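Local atomic coordinates of alpha-n-acetylglucosaminidase family protein (PDB entry 4A42), a protein that probably binds carbohydrate as a family 32 carbohydrate-binding module of a family 89 alpha-N-acetylglucosaminidase from Clostridium perfringens. Residues 53-57 and 139-143. Residues are numbered along the deposited sequence; the frame is centred on the assembly and turned at random.
Sequences TLWVP and VKIGE. With CA (calcium ion), chain C.
Ile141 O takes a nearly straight hydrogen bond from Trp55 N, 2.9 Å long, and a CA-H...O contact from Leu54 CA. The return bond runs from Ile141 N to Trp55 O at 3.0 Å. The two N-H...O bonds make Trp55 and Ile141 an antiparallel hydrogen-bonded pair, a single bridge between the loop 53-57 and the start of strand 141-148. At one end a calcium ion joins the two segments. Thr53 binds it twice, through O and OG1; with OG1 between the backbone N and the carbonyl carbon (chi1 58°), it reaches the same ion as the carbonyl O. Gly142 O lies 2.3 Å from the calcium ion, and Glu143 OE1 also binds it. Asn45, Asp48 and Asn50 complete the site. A calcium ion bound by loops of the beta-sandwich is common in family 32 modules, which share the F5/8 type C (discoidin-like) fold. Glu143 OE2 accepts a hydrogen bond from Gly49 N. Beside the bridge, Ile141 CG1 meets the edge of the Trp55 ring, near its plane, 3.9 Å from Trp55 CE3. Pro57 CD lies over one face of that ring, and Trp55 NE1 hydrogen-bonds to Ser38 O. The Pro57 and Val139 side chains cross at about a right angle, and one water donates to both Pro57 O and Val139 O.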
loop_
_atom_site.group_PDB
_atom_site.type_symbol
_atom_site.label_atom_id
_atom_site.label_comp_id
_atom_site.label_asym_id
_atom_site.label_seq_id
_atom_site.Cartn_x
_atom_site.Cartn_y
_atom_site.Cartn_z
ATOM N N THR A 53 -4.230 -9.356 -10.866
ATOM C CA THR A 53 -3.306 -8.574 -11.672
ATOM C C THR A 53 -2.317 -7.987 -10.670
ATOM O O THR A 53 -2.699 -7.285 -9.755
ATOM C CB THR A 53 -3.991 -7.461 -12.465
ATOM O OG1 THR A 53 -4.674 -6.575 -11.584
ATOM C CG2 THR A 53 -4.969 -8.053 -13.492
ATOM N N LEU A 54 -1.047 -8.295 -10.876
ATOM C CA LEU A 54 -0.017 -8.030 -9.891
ATOM C C LEU A 54 0.992 -6.955 -10.230
ATOM O O LEU A 54 1.274 -6.730 -11.387
ATOM C CB LEU A 54 0.758 -9.306 -9.646
ATOM C CG LEU A 54 -0.071 -10.580 -9.645
ATOM C CD1 LEU A 54 0.851 -11.760 -9.516
ATOM C CD2 LEU A 54 -1.065 -10.562 -8.514
ATOM N N TRP A 55 1.521 -6.312 -9.188
ATOM C CA TRP A 55 2.685 -5.456 -9.306
ATOM C C TRP A 55 3.832 -6.249 -8.682
ATOM O O TRP A 55 3.766 -6.646 -7.538
ATOM C CB TRP A 55 2.492 -4.115 -8.607
ATOM C CG TRP A 55 3.772 -3.325 -8.456
ATOM C CD1 TRP A 55 4.430 -2.634 -9.435
ATOM C CD2 TRP A 55 4.539 -3.145 -7.259
ATOM N NE1 TRP A 55 5.556 -2.047 -8.918
ATOM C CE2 TRP A 55 5.642 -2.340 -7.585
ATOM C CE3 TRP A 55 4.399 -3.590 -5.941
ATOM C CZ2 TRP A 55 6.591 -1.971 -6.648
ATOM C CZ3 TRP A 55 5.348 -3.222 -5.016
ATOM C CH2 TRP A 55 6.426 -2.420 -5.371
ATOM N N VAL A 56 4.861 -6.507 -9.470
ATOM C CA VAL A 56 5.983 -7.307 -9.034
ATOM C C VAL A 56 7.228 -6.473 -9.169
ATOM O O VAL A 56 7.734 -6.296 -10.258
ATOM C CB VAL A 56 6.120 -8.532 -9.940
ATOM C CG1 VAL A 56 7.269 -9.392 -9.518
ATOM C CG2 VAL A 56 4.836 -9.336 -9.945
ATOM N N PRO A 57 7.751 -6.010 -8.055
ATOM C CA PRO A 57 8.941 -5.174 -8.094
ATOM C C PRO A 57 10.161 -5.974 -8.462
ATOM O O PRO A 57 10.185 -7.179 -8.395
ATOM C CB PRO A 57 9.055 -4.654 -6.663
ATOM C CG PRO A 57 8.287 -5.596 -5.851
ATOM C CD PRO A 57 7.147 -6.009 -6.717
ATOM N N VAL A 139 8.153 -10.326 -3.568
ATOM C CA VAL A 139 6.938 -9.539 -3.399
ATOM C C VAL A 139 6.079 -9.483 -4.654
ATOM O O VAL A 139 6.557 -9.093 -5.694
ATOM C CB VAL A 139 7.324 -8.094 -3.005
ATOM C CG1 VAL A 139 6.128 -7.189 -2.970
ATOM C CG2 VAL A 139 8.026 -8.088 -1.666
ATOM N N LYS A 140 4.810 -9.846 -4.542
ATOM C CA LYS A 140 3.884 -9.702 -5.654
ATOM C C LYS A 140 2.580 -9.191 -5.077
ATOM O O LYS A 140 1.887 -9.922 -4.415
ATOM C CB LYS A 140 3.666 -11.043 -6.364
ATOM C CG LYS A 140 4.958 -11.692 -6.792
ATOM C CD LYS A 140 4.741 -12.984 -7.554
ATOM C CE LYS A 140 6.067 -13.502 -8.066
ATOM N NZ LYS A 140 5.932 -14.670 -8.945
ATOM N N ILE A 141 2.241 -7.946 -5.350
ATOM C CA ILE A 141 1.061 -7.347 -4.740
ATOM C C ILE A 141 -0.108 -7.339 -5.720
ATOM O O ILE A 141 -0.038 -6.735 -6.788
ATOM C CB ILE A 141 1.372 -5.901 -4.272
ATOM C CG1 ILE A 141 2.587 -5.878 -3.335
ATOM C CG2 ILE A 141 0.138 -5.262 -3.615
ATOM C CD1 ILE A 141 2.437 -6.721 -2.095
ATOM N N GLY A 142 -1.179 -8.031 -5.368
ATOM C CA GLY A 142 -2.334 -8.114 -6.242
ATOM C C GLY A 142 -3.207 -6.882 -6.196
ATOM O O GLY A 142 -3.863 -6.565 -7.185
ATOM N N GLU A 143 -3.232 -6.193 -5.061
ATOM C CA GLU A 143 -4.100 -5.046 -4.901
ATOM C C GLU A 143 -3.789 -4.364 -3.571
ATOM O O GLU A 143 -3.461 -5.035 -2.595
ATOM C CB GLU A 143 -5.557 -5.519 -4.898
ATOM C CG GLU A 143 -6.566 -4.415 -5.116
ATOM C CD GLU A 143 -6.733 -3.983 -6.578
ATOM O OE1 GLU A 143 -6.151 -4.557 -7.520
ATOM O OE2 GLU A 143 -7.492 -3.045 -6.786
HETATM CA CA CA C . -4.763 -5.802 -9.187
HETATM O O HOH W 1 9.130 -9.052 -6.638
#